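Local atomic coordinates of type II restriction enzyme MspI (Moraxella sp., PDB entry 1SA3), a protein that recognises the double-stranded DNA sequence 5'-CCGG-3' and cuts it after the first cytosine, leaving fragments with 5'-phosphate ends. Residues Ser95-Arg103 with Arg112-His120; Leu171-Phe182 with Lys238-Trp247. All coordinates share one frame; numbering follows the deposited sequence.

Contact 1 (Ser95-Arg103 with Arg112-His120); sequences SPKTDATIR and RLVPLNIKH. With NA (sodium ion), chain G; nucleotides of chain A.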
loop_
_atom_site.group_PDB
_atom_site.type_symbol
_atom_site.label_atom_id
_atom_site.label_comp_id
_atom_site.label_asym_id
_atom_site.label_seq_id
_atom_site.Cartn_x
_atom_site.Cartn_y
_atom_site.Cartn_z
ATOM N N SER E 95 -11.600 7.850 -3.206
ATOM C CA SER E 95 -11.641 6.589 -3.934
ATOM C C SER E 95 -11.003 5.468 -3.121
ATOM O O SER E 95 -9.969 5.660 -2.487
ATOM C CB SER E 95 -10.907 6.724 -5.268
ATOM O OG SER E 95 -11.499 7.731 -6.067
ATOM N N PRO E 96 -11.627 4.280 -3.121
ATOM C CA PRO E 96 -11.088 3.142 -2.376
ATOM C C PRO E 96 -9.632 2.902 -2.763
ATOM O O PRO E 96 -9.238 3.142 -3.913
ATOM C CB PRO E 96 -11.994 1.992 -2.812
ATOM C CG PRO E 96 -13.308 2.676 -2.999
ATOM C CD PRO E 96 -12.910 3.927 -3.756
ATOM N N LYS E 97 -8.853 2.423 -1.800
ATOM C CA LYS E 97 -7.435 2.136 -2.001
ATOM C C LYS E 97 -7.169 0.764 -2.639
ATOM O O LYS E 97 -6.022 0.315 -2.725
ATOM C CB LYS E 97 -6.681 2.202 -0.671
ATOM C CG LYS E 97 -6.755 3.556 0.018
ATOM C CD LYS E 97 -5.954 4.603 -0.738
ATOM C CE LYS E 97 -6.028 5.956 -0.048
ATOM N NZ LYS E 97 -6.048 7.078 -1.028
ATOM N N THR E 98 -8.224 0.102 -3.098
ATOM C CA THR E 98 -8.074 -1.221 -3.691
ATOM C C THR E 98 -7.723 -1.171 -5.173
ATOM O O THR E 98 -8.505 -0.676 -5.991
ATOM C CB THR E 98 -9.362 -2.044 -3.486
ATOM O OG1 THR E 98 -9.649 -2.116 -2.083
ATOM C CG2 THR E 98 -9.191 -3.450 -4.031
ATOM N N ASP E 99 -6.546 -1.690 -5.517
ATOM C CA ASP E 99 -6.085 -1.694 -6.903
ATOM C C ASP E 99 -6.519 -2.927 -7.671
ATOM O O ASP E 99 -6.669 -2.879 -8.893
ATOM C CB ASP E 99 -4.551 -1.622 -6.966
ATOM C CG ASP E 99 -4.009 -0.289 -6.507
ATOM O OD1 ASP E 99 -4.590 0.742 -6.893
ATOM O OD2 ASP E 99 -2.996 -0.266 -5.775
ATOM N N ALA E 100 -6.704 -4.033 -6.956
ATOM C CA ALA E 100 -7.084 -5.292 -7.586
ATOM C C ALA E 100 -7.490 -6.288 -6.518
ATOM O O ALA E 100 -7.290 -6.047 -5.331
ATOM C CB ALA E 100 -5.904 -5.852 -8.367
ATOM N N THR E 101 -8.048 -7.413 -6.950
ATOM C CA THR E 101 -8.461 -8.448 -6.017
ATOM C C THR E 101 -8.115 -9.845 -6.509
ATOM O O THR E 101 -7.956 -10.081 -7.715
ATOM C CB THR E 101 -9.986 -8.410 -5.759
ATOM O OG1 THR E 101 -10.691 -8.700 -6.973
ATOM C CG2 THR E 101 -10.410 -7.044 -5.264
ATOM N N ILE E 102 -7.980 -10.761 -5.555
ATOM C CA ILE E 102 -7.725 -12.175 -5.835
ATOM C C ILE E 102 -8.777 -12.894 -4.992
ATOM O O ILE E 102 -8.988 -12.533 -3.826
ATOM C CB ILE E 102 -6.347 -12.650 -5.330
ATOM C CG1 ILE E 102 -5.229 -11.898 -6.050
ATOM C CG2 ILE E 102 -6.200 -14.174 -5.544
ATOM C CD1 ILE E 102 -3.853 -12.232 -5.507
ATOM N N ARG E 103 -9.465 -13.863 -5.582
ATOM C CA ARG E 103 -10.446 -14.642 -4.835
ATOM C C ARG E 103 -9.980 -16.093 -4.794
ATOM O O ARG E 103 -9.691 -16.690 -5.835
ATOM C CB ARG E 103 -11.833 -14.571 -5.480
ATOM C CG ARG E 103 -12.849 -15.494 -4.798
ATOM C CD ARG E 103 -14.235 -15.389 -5.425
ATOM N NE ARG E 103 -14.829 -14.073 -5.222
ATOM C CZ ARG E 103 -15.293 -13.617 -4.061
ATOM N NH1 ARG E 103 -15.244 -14.367 -2.967
ATOM N NH2 ARG E 103 -15.802 -12.395 -3.992
ATOM N N ARG E 112 -12.432 -16.719 -0.125
ATOM C CA ARG E 112 -11.918 -15.519 0.525
ATOM C C ARG E 112 -11.553 -14.509 -0.548
ATOM O O ARG E 112 -10.832 -14.832 -1.493
ATOM C CB ARG E 112 -10.680 -15.866 1.365
ATOM C CG ARG E 112 -9.784 -14.674 1.765
ATOM C CD ARG E 112 -10.509 -13.639 2.593
ATOM N NE ARG E 112 -9.721 -12.427 2.819
ATOM C CZ ARG E 112 -8.619 -12.371 3.564
ATOM N NH1 ARG E 112 -8.152 -13.454 4.167
ATOM N NH2 ARG E 112 -7.984 -11.218 3.710
ATOM N N LEU E 113 -12.084 -13.301 -0.429
ATOM C CA LEU E 113 -11.753 -12.251 -1.379
ATOM C C LEU E 113 -10.602 -11.486 -0.741
ATOM O O LEU E 113 -10.631 -11.201 0.462
ATOM C CB LEU E 113 -12.937 -11.316 -1.595
ATOM C CG LEU E 113 -12.684 -10.151 -2.560
ATOM C CD1 LEU E 113 -12.481 -10.688 -3.975
ATOM C CD2 LEU E 113 -13.855 -9.187 -2.505
ATOM N N VAL E 114 -9.579 -11.174 -1.531
ATOM C CA VAL E 114 -8.428 -10.445 -1.010
ATOM C C VAL E 114 -8.154 -9.162 -1.789
ATOM O O VAL E 114 -7.469 -9.185 -2.820
ATOM C CB VAL E 114 -7.140 -11.296 -1.057
ATOM C CG1 VAL E 114 -6.022 -10.589 -0.285
ATOM C CG2 VAL E 114 -7.393 -12.672 -0.482
ATOM N N PRO E 115 -8.700 -8.025 -1.321
ATOM C CA PRO E 115 -8.478 -6.747 -2.000
ATOM C C PRO E 115 -7.010 -6.381 -1.792
ATOM O O PRO E 115 -6.444 -6.595 -0.706
ATOM C CB PRO E 115 -9.447 -5.802 -1.283
ATOM C CG PRO E 115 -9.528 -6.385 0.091
ATOM C CD PRO E 115 -9.653 -7.860 -0.207
ATOM N N LEU E 116 -6.393 -5.846 -2.837
ATOM C CA LEU E 116 -4.977 -5.511 -2.776
ATOM C C LEU E 116 -4.653 -4.087 -3.164
ATOM O O LEU E 116 -5.362 -3.466 -3.956
ATOM C CB LEU E 116 -4.189 -6.417 -3.734
ATOM C CG LEU E 116 -4.484 -7.911 -3.878
ATOM C CD1 LEU E 116 -3.902 -8.404 -5.208
ATOM C CD2 LEU E 116 -3.893 -8.690 -2.714
ATOM N N ASN E 117 -3.564 -3.578 -2.606
ATOM C CA ASN E 117 -3.064 -2.263 -2.977
ATOM C C ASN E 117 -1.662 -2.607 -3.492
ATOM O O ASN E 117 -0.889 -3.265 -2.798
ATOM C CB ASN E 117 -2.974 -1.315 -1.788
ATOM C CG ASN E 117 -2.419 0.048 -2.183
ATOM O OD1 ASN E 117 -1.212 0.263 -2.158
ATOM N ND2 ASN E 117 -3.301 0.962 -2.574
ATOM N N ILE E 118 -1.341 -2.174 -4.703
ATOM C CA ILE E 118 -0.050 -2.507 -5.304
ATOM C C ILE E 118 0.704 -1.283 -5.783
ATOM O O ILE E 118 0.138 -0.439 -6.470
ATOM C CB ILE E 118 -0.247 -3.454 -6.510
ATOM C CG1 ILE E 118 -1.148 -4.620 -6.097
ATOM C CG2 ILE E 118 1.116 -3.972 -7.012
ATOM C CD1 ILE E 118 -1.534 -5.560 -7.239
ATOM N N LYS E 119 1.985 -1.200 -5.425
ATOM C CA LYS E 119 2.822 -0.077 -5.828
ATOM C C LYS E 119 4.219 -0.539 -6.209
ATOM O O LYS E 119 4.613 -1.676 -5.933
ATOM C CB LYS E 119 2.980 0.933 -4.690
ATOM C CG LYS E 119 1.716 1.613 -4.225
ATOM C CD LYS E 119 2.039 2.597 -3.086
ATOM C CE LYS E 119 0.770 3.100 -2.426
ATOM N NZ LYS E 119 -0.183 3.689 -3.420
ATOM N N HIS E 120 4.956 0.355 -6.863
ATOM C CA HIS E 120 6.344 0.087 -7.235
ATOM C C HIS E 120 7.112 1.326 -6.797
ATOM O O HIS E 120 6.585 2.437 -6.824
ATOM C CB HIS E 120 6.508 -0.108 -8.747
ATOM C CG HIS E 120 6.704 1.168 -9.508
ATOM N ND1 HIS E 120 5.700 2.096 -9.685
ATOM C CD2 HIS E 120 7.794 1.669 -10.138
ATOM C CE1 HIS E 120 6.163 3.114 -10.388
ATOM N NE2 HIS E 120 7.432 2.880 -10.677
HETATM NA NA NA G . -5.691 -1.207 -10.730
ATOM P P DG A 6 3.362 3.997 -7.656
ATOM O OP1 DG A 6 3.572 2.571 -8.022
ATOM O OP2 DG A 6 3.125 4.358 -6.228
ATOM O "O5'" DG A 6 4.572 4.884 -8.177
ATOM C "C5'" DG A 6 5.423 5.576 -7.272
ATOM C "C4'" DG A 6 6.308 6.527 -8.038
ATOM O "O4'" DG A 6 5.535 7.742 -8.216
ATOM C "C3'" DG A 6 7.546 6.944 -7.250
ATOM O "O3'" DG A 6 8.746 6.332 -7.688
ATOM C "C2'" DG A 6 7.661 8.442 -7.450
ATOM C "C1'" DG A 6 6.322 8.904 -7.995
ATOM N N9 DG A 6 5.713 9.678 -6.914
ATOM C C8 DG A 6 4.764 9.259 -6.008
ATOM N N7 DG A 6 4.543 10.135 -5.056
ATOM C C5 DG A 6 5.368 11.207 -5.375
ATOM C C6 DG A 6 5.570 12.452 -4.703
ATOM O O6 DG A 6 5.051 12.856 -3.652
ATOM N N1 DG A 6 6.493 13.253 -5.375
ATOM C C2 DG A 6 7.149 12.900 -6.539
ATOM N N2 DG A 6 8.019 13.805 -7.039
ATOM N N3 DG A 6 6.971 11.744 -7.168
ATOM C C4 DG A 6 6.074 10.953 -6.536
HETATM O O HOH W 1 -1.698 2.067 -5.613
HETATM O O HOH W 2 -4.481 0.593 -9.697
HETATM O O HOH W 3 -7.509 0.042 -10.122
#
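The hairpin of strands 100-106 and 111-121, in the mixed central sheet, starts at a classic beta bulge where Asp99 and Ala100 both face Leu116. Leu116 O takes a short bond from Asp99 N (2.6 Å) and a weak one from Ala100 N. Beyond the bulge the pairing is regular, with Leu116 N giving to Ala100 O and Val114 N to Ile102 O. Asp99 O binds the sodium ion directly at 2.7 Å, and Asp99 OD1 takes a bond from water 2, itself metal-bound. Through its anti lone pair Asp99 OD2 receives Ile118 N at 2.7 Å. Asn117, with CG anti to its backbone N (chi1 179°), reaches the turn before the strand: ND2 donates almost straight to Lys97 O, 2.8 Å away, in its own amide plane. The small Ala100 fits under helix 23-41, and Ile102 CG1 packs on Leu116 CD1 (3.8 Å). On the sheet's other side Leu113 CD1 lies over one face of the Arg103 guanidinium, toward its rim. His120 ND1 and N both grip OP1 of DG6 of chain A. The hairpin contributes Asp99 to a metal site shared with Glu35 and Asp84, consistent with the PDDEXK nuclease fold.

Contact 2 (Leu171-Phe182 with Lys238-Trp247); sequences LTELLEPYRERF and KPGFGTGLNW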
loop_
_atom_site.group_PDB
_atom_site.type_symbol
_atom_site.label_atom_id
_atom_site.label_comp_id
_atom_site.label_asym_id
_atom_site.label_seq_id
_atom_site.Cartn_x
_atom_site.Cartn_y
_atom_site.Cartn_z
ATOM N N LEU E 171 2.578 16.920 19.907
ATOM C CA LEU E 171 1.775 16.267 18.876
ATOM C C LEU E 171 1.919 14.762 19.055
ATOM O O LEU E 171 0.932 14.028 19.095
ATOM C CB LEU E 171 2.250 16.689 17.475
ATOM C CG LEU E 171 1.658 15.955 16.252
ATOM C CD1 LEU E 171 0.153 15.869 16.356
ATOM C CD2 LEU E 171 2.043 16.690 14.975
ATOM N N THR E 172 3.163 14.314 19.187
ATOM C CA THR E 172 3.465 12.900 19.357
ATOM C C THR E 172 2.702 12.324 20.539
ATOM O O THR E 172 2.167 11.215 20.474
ATOM C CB THR E 172 4.964 12.689 19.602
ATOM O OG1 THR E 172 5.705 13.156 18.468
ATOM C CG2 THR E 172 5.261 11.214 19.849
ATOM N N GLU E 173 2.666 13.094 21.619
ATOM C CA GLU E 173 1.987 12.700 22.842
ATOM C C GLU E 173 0.484 12.537 22.664
ATOM O O GLU E 173 -0.084 11.520 23.068
ATOM C CB GLU E 173 2.271 13.734 23.939
ATOM C CG GLU E 173 1.511 13.510 25.229
ATOM C CD GLU E 173 1.935 14.473 26.323
ATOM O OE1 GLU E 173 1.983 15.692 26.054
ATOM O OE2 GLU E 173 2.218 14.013 27.453
ATOM N N LEU E 174 -0.159 13.534 22.057
ATOM C CA LEU E 174 -1.603 13.499 21.850
ATOM C C LEU E 174 -2.055 12.475 20.810
ATOM O O LEU E 174 -3.184 11.996 20.843
ATOM C CB LEU E 174 -2.110 14.887 21.437
ATOM C CG LEU E 174 -2.091 15.989 22.505
ATOM C CD1 LEU E 174 -2.602 17.297 21.915
ATOM C CD2 LEU E 174 -2.963 15.559 23.686
ATOM N N LEU E 175 -1.172 12.136 19.885
ATOM C CA LEU E 175 -1.522 11.197 18.830
ATOM C C LEU E 175 -1.410 9.745 19.287
ATOM O O LEU E 175 -2.103 8.868 18.770
ATOM C CB LEU E 175 -0.609 11.441 17.626
ATOM C CG LEU E 175 -0.966 10.812 16.284
ATOM C CD1 LEU E 175 -2.351 11.258 15.836
ATOM C CD2 LEU E 175 0.091 11.233 15.263
ATOM N N GLU E 176 -0.538 9.510 20.264
ATOM C CA GLU E 176 -0.278 8.175 20.795
ATOM C C GLU E 176 -1.497 7.253 20.881
ATOM O O GLU E 176 -1.448 6.111 20.428
ATOM C CB GLU E 176 0.400 8.286 22.167
ATOM C CG GLU E 176 0.984 6.978 22.678
ATOM C CD GLU E 176 -0.058 6.073 23.308
ATOM O OE1 GLU E 176 0.242 4.875 23.514
ATOM O OE2 GLU E 176 -1.169 6.560 23.609
ATOM N N PRO E 177 -2.605 7.733 21.463
ATOM C CA PRO E 177 -3.799 6.889 21.567
ATOM C C PRO E 177 -4.402 6.514 20.211
ATOM O O PRO E 177 -5.085 5.499 20.099
ATOM C CB PRO E 177 -4.762 7.747 22.388
ATOM C CG PRO E 177 -3.856 8.632 23.187
ATOM C CD PRO E 177 -2.811 9.010 22.167
ATOM N N TYR E 178 -4.156 7.334 19.193
ATOM C CA TYR E 178 -4.711 7.092 17.860
ATOM C C TYR E 178 -3.746 6.469 16.858
ATOM O O TYR E 178 -4.126 6.231 15.714
ATOM C CB TYR E 178 -5.225 8.395 17.246
ATOM C CG TYR E 178 -6.263 9.128 18.056
ATOM C CD1 TYR E 178 -5.888 10.064 19.023
ATOM C CD2 TYR E 178 -7.619 8.915 17.832
ATOM C CE1 TYR E 178 -6.850 10.779 19.743
ATOM C CE2 TYR E 178 -8.584 9.619 18.546
ATOM C CZ TYR E 178 -8.191 10.550 19.495
ATOM O OH TYR E 178 -9.148 11.263 20.181
ATOM N N ARG E 179 -2.511 6.219 17.277
ATOM C CA ARG E 179 -1.498 5.647 16.392
ATOM C C ARG E 179 -1.986 4.574 15.424
ATOM O O ARG E 179 -1.860 4.737 14.214
ATOM C CB ARG E 179 -0.331 5.101 17.216
ATOM C CG ARG E 179 0.692 6.161 17.572
ATOM C CD ARG E 179 1.283 5.932 18.950
ATOM N NE ARG E 179 2.219 4.815 19.015
ATOM C CZ ARG E 179 2.103 3.797 19.864
ATOM N NH1 ARG E 179 1.083 3.747 20.711
ATOM N NH2 ARG E 179 3.023 2.845 19.889
ATOM N N GLU E 180 -2.538 3.484 15.951
ATOM C CA GLU E 180 -3.021 2.382 15.118
ATOM C C GLU E 180 -4.153 2.766 14.174
ATOM O O GLU E 180 -4.140 2.392 12.998
ATOM C CB GLU E 180 -3.463 1.205 15.995
ATOM C CG GLU E 180 -2.313 0.549 16.737
ATOM C CD GLU E 180 -2.640 -0.846 17.252
ATOM O OE1 GLU E 180 -1.705 -1.514 17.733
ATOM O OE2 GLU E 180 -3.816 -1.278 17.179
ATOM N N ARG E 181 -5.139 3.500 14.683
ATOM C CA ARG E 181 -6.250 3.931 13.849
ATOM C C ARG E 181 -5.735 4.855 12.748
ATOM O O ARG E 181 -6.159 4.755 11.600
ATOM C CB ARG E 181 -7.303 4.656 14.690
ATOM C CG ARG E 181 -8.289 3.721 15.369
ATOM C CD ARG E 181 -9.139 4.471 16.384
ATOM N NE ARG E 181 -8.334 4.938 17.511
ATOM C CZ ARG E 181 -8.822 5.624 18.540
ATOM N NH1 ARG E 181 -10.113 5.928 18.581
ATOM N NH2 ARG E 181 -8.025 5.993 19.535
ATOM N N PHE E 182 -4.816 5.748 13.106
ATOM C CA PHE E 182 -4.242 6.688 12.142
ATOM C C PHE E 182 -3.571 5.937 10.987
ATOM O O PHE E 182 -3.822 6.220 9.814
ATOM C CB PHE E 182 -3.207 7.583 12.834
ATOM C CG PHE E 182 -2.784 8.783 12.019
ATOM C CD1 PHE E 182 -3.413 10.011 12.193
ATOM C CD2 PHE E 182 -1.731 8.695 11.113
ATOM C CE1 PHE E 182 -2.997 11.145 11.485
ATOM C CE2 PHE E 182 -1.308 9.821 10.399
ATOM C CZ PHE E 182 -1.946 11.053 10.590
ATOM N N LYS E 238 11.013 8.908 17.165
ATOM C CA LYS E 238 9.555 9.007 17.074
ATOM C C LYS E 238 9.124 9.427 15.669
ATOM O O LYS E 238 8.379 10.392 15.505
ATOM C CB LYS E 238 9.032 10.025 18.092
ATOM C CG LYS E 238 8.306 9.417 19.287
ATOM C CD LYS E 238 9.178 8.435 20.040
ATOM C CE LYS E 238 8.407 7.797 21.183
ATOM N NZ LYS E 238 9.238 6.794 21.900
ATOM N N PRO E 239 9.588 8.702 14.637
ATOM C CA PRO E 239 9.240 9.019 13.243
ATOM C C PRO E 239 7.735 9.220 13.056
ATOM O O PRO E 239 6.931 8.492 13.633
ATOM C CB PRO E 239 9.750 7.800 12.479
ATOM C CG PRO E 239 10.908 7.340 13.309
ATOM C CD PRO E 239 10.372 7.456 14.709
ATOM N N GLY E 240 7.365 10.206 12.248
ATOM C CA GLY E 240 5.958 10.468 12.003
ATOM C C GLY E 240 5.161 10.702 13.274
ATOM O O GLY E 240 4.005 10.302 13.368
ATOM N N PHE E 241 5.776 11.348 14.259
ATOM C CA PHE E 241 5.100 11.623 15.521
ATOM C C PHE E 241 4.567 10.336 16.136
ATOM O O PHE E 241 3.477 10.302 16.711
ATOM C CB PHE E 241 3.977 12.638 15.286
ATOM C CG PHE E 241 4.468 13.925 14.686
ATOM C CD1 PHE E 241 5.233 14.810 15.446
ATOM C CD2 PHE E 241 4.253 14.210 13.343
ATOM C CE1 PHE E 241 5.782 15.959 14.871
ATOM C CE2 PHE E 241 4.795 15.351 12.759
ATOM C CZ PHE E 241 5.566 16.230 13.529
ATOM N N GLY E 242 5.356 9.275 16.002
ATOM C CA GLY E 242 4.982 7.990 16.564
ATOM C C GLY E 242 4.222 7.056 15.642
ATOM O O GLY E 242 4.053 5.879 15.966
ATOM N N THR E 243 3.767 7.564 14.496
ATOM C CA THR E 243 3.014 6.734 13.552
ATOM C C THR E 243 3.900 5.896 12.640
ATOM O O THR E 243 3.432 4.922 12.059
ATOM C CB THR E 243 2.115 7.568 12.617
ATOM O OG1 THR E 243 2.930 8.477 11.871
ATOM C CG2 THR E 243 1.067 8.326 13.398
ATOM N N GLY E 244 5.164 6.278 12.495
ATOM C CA GLY E 244 6.049 5.522 11.626
ATOM C C GLY E 244 5.864 5.871 10.153
ATOM O O GLY E 244 6.531 5.322 9.272
ATOM N N LEU E 245 4.931 6.773 9.883
ATOM C CA LEU E 245 4.684 7.223 8.520
ATOM C C LEU E 245 5.468 8.519 8.368
ATOM O O LEU E 245 5.756 9.190 9.363
ATOM C CB LEU E 245 3.193 7.506 8.312
ATOM C CG LEU E 245 2.244 6.315 8.451
ATOM C CD1 LEU E 245 0.809 6.794 8.274
ATOM C CD2 LEU E 245 2.589 5.257 7.408
ATOM N N ASN E 246 5.820 8.870 7.139
ATOM C CA ASN E 246 6.539 10.112 6.902
ATOM C C ASN E 246 5.511 11.157 6.501
ATOM O O ASN E 246 4.815 10.992 5.496
ATOM C CB ASN E 246 7.568 9.941 5.786
ATOM C CG ASN E 246 8.506 8.777 6.038
ATOM O OD1 ASN E 246 8.163 7.621 5.795
ATOM N ND2 ASN E 246 9.689 9.078 6.545
ATOM N N TRP E 247 5.401 12.216 7.302
ATOM C CA TRP E 247 4.455 13.297 7.038
ATOM C C TRP E 247 5.070 14.383 6.152
ATOM O O TRP E 247 6.129 14.923 6.467
ATOM C CB TRP E 247 4.021 13.960 8.354
ATOM C CG TRP E 247 3.207 13.103 9.282
ATOM C CD1 TRP E 247 3.271 11.754 9.428
ATOM C CD2 TRP E 247 2.254 13.571 10.253
ATOM N NE1 TRP E 247 2.420 11.344 10.433
ATOM C CE2 TRP E 247 1.783 12.442 10.955
ATOM C CE3 TRP E 247 1.759 14.838 10.595
ATOM C CZ2 TRP E 247 0.838 12.536 11.983
ATOM C CZ3 TRP E 247 0.816 14.934 11.623
ATOM C CH2 TRP E 247 0.368 13.785 12.301
HETATM O O HOH W 4 2.241 9.159 18.894
HETATM O O HOH W 5 4.635 4.350 18.082
#
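Leu171 sets its methyl CD2 squarely over the centre of the Phe241 ring, 3.5 Å from the centroid and 3° off the ring normal, a CH-pi contact. Its CG stands anti to the backbone N (chi1 172°), which carries the branched end from the helix towards the ring. Thr172 meets the same ring at its edge through OG1, 3.5 Å from Phe241 CD1; that hydroxyl is bonded to Lys168 O inside its own helix, so it can face an aromatic edge. The CG2 methyl of Thr172 turns instead to the aliphatic Lys238 CG. Leu175 CD2 touches both Thr243 CG2 and Trp247 CZ2, each at 3.6 Å. Phe182, also with CG anti to its backbone N (chi1 -167°), comes at Trp247 from the opposite direction: the planes are 9° from parallel but slid apart, so they barely overlap, and Phe182 CZ touches Trp247 CZ2 at 3.4 Å. Thr243 divides its two branches: CG2 meets Leu175 and Phe182, while OG1 donates to Gly240 O, accepts Leu245 N in an ST turn and also takes Trp247 NE1 at 3.2 Å, which helps to set the rotation of the indole, along with Phe241 CD2 over one of its faces. Two waters bridge the polar rim, one from Thr172 O to Phe241 O, the other from Arg179 NE to Gly242 O. Gly240, Gly242 and Gly244 suit the positive phi of this tight loop. The loop leads from helix 222-234 into strand 246-249 and lies against helices 165-175 and 179-188, with helix 133-140 packing on Phe182 and helix 146-157 on Leu171.

How the contacts relate
Contact 1 lies near the middle of the chain and is largely buried; contact 2, about twice as far from the centre, is only partly so. They share no secondary-structure element, their centres are 25 Å apart and their nearest atoms about 10 Å, and contact 1 closes before contact 2 opens. Contact 1 joins neighbouring strands, so backbone hydrogen bonds dominate; a backbone carbonyl holds the metal, and His120 N and ND1 a DNA phosphate. Contact 2 joins two helices to a distant loop, so methyl groups and aromatic rings do the joining and waters bridge the backbone carbonyls and arginine at its margin. Farther along segment 238-247, Asn246 packs on a cytosine base, so both contacts border the bound DNA.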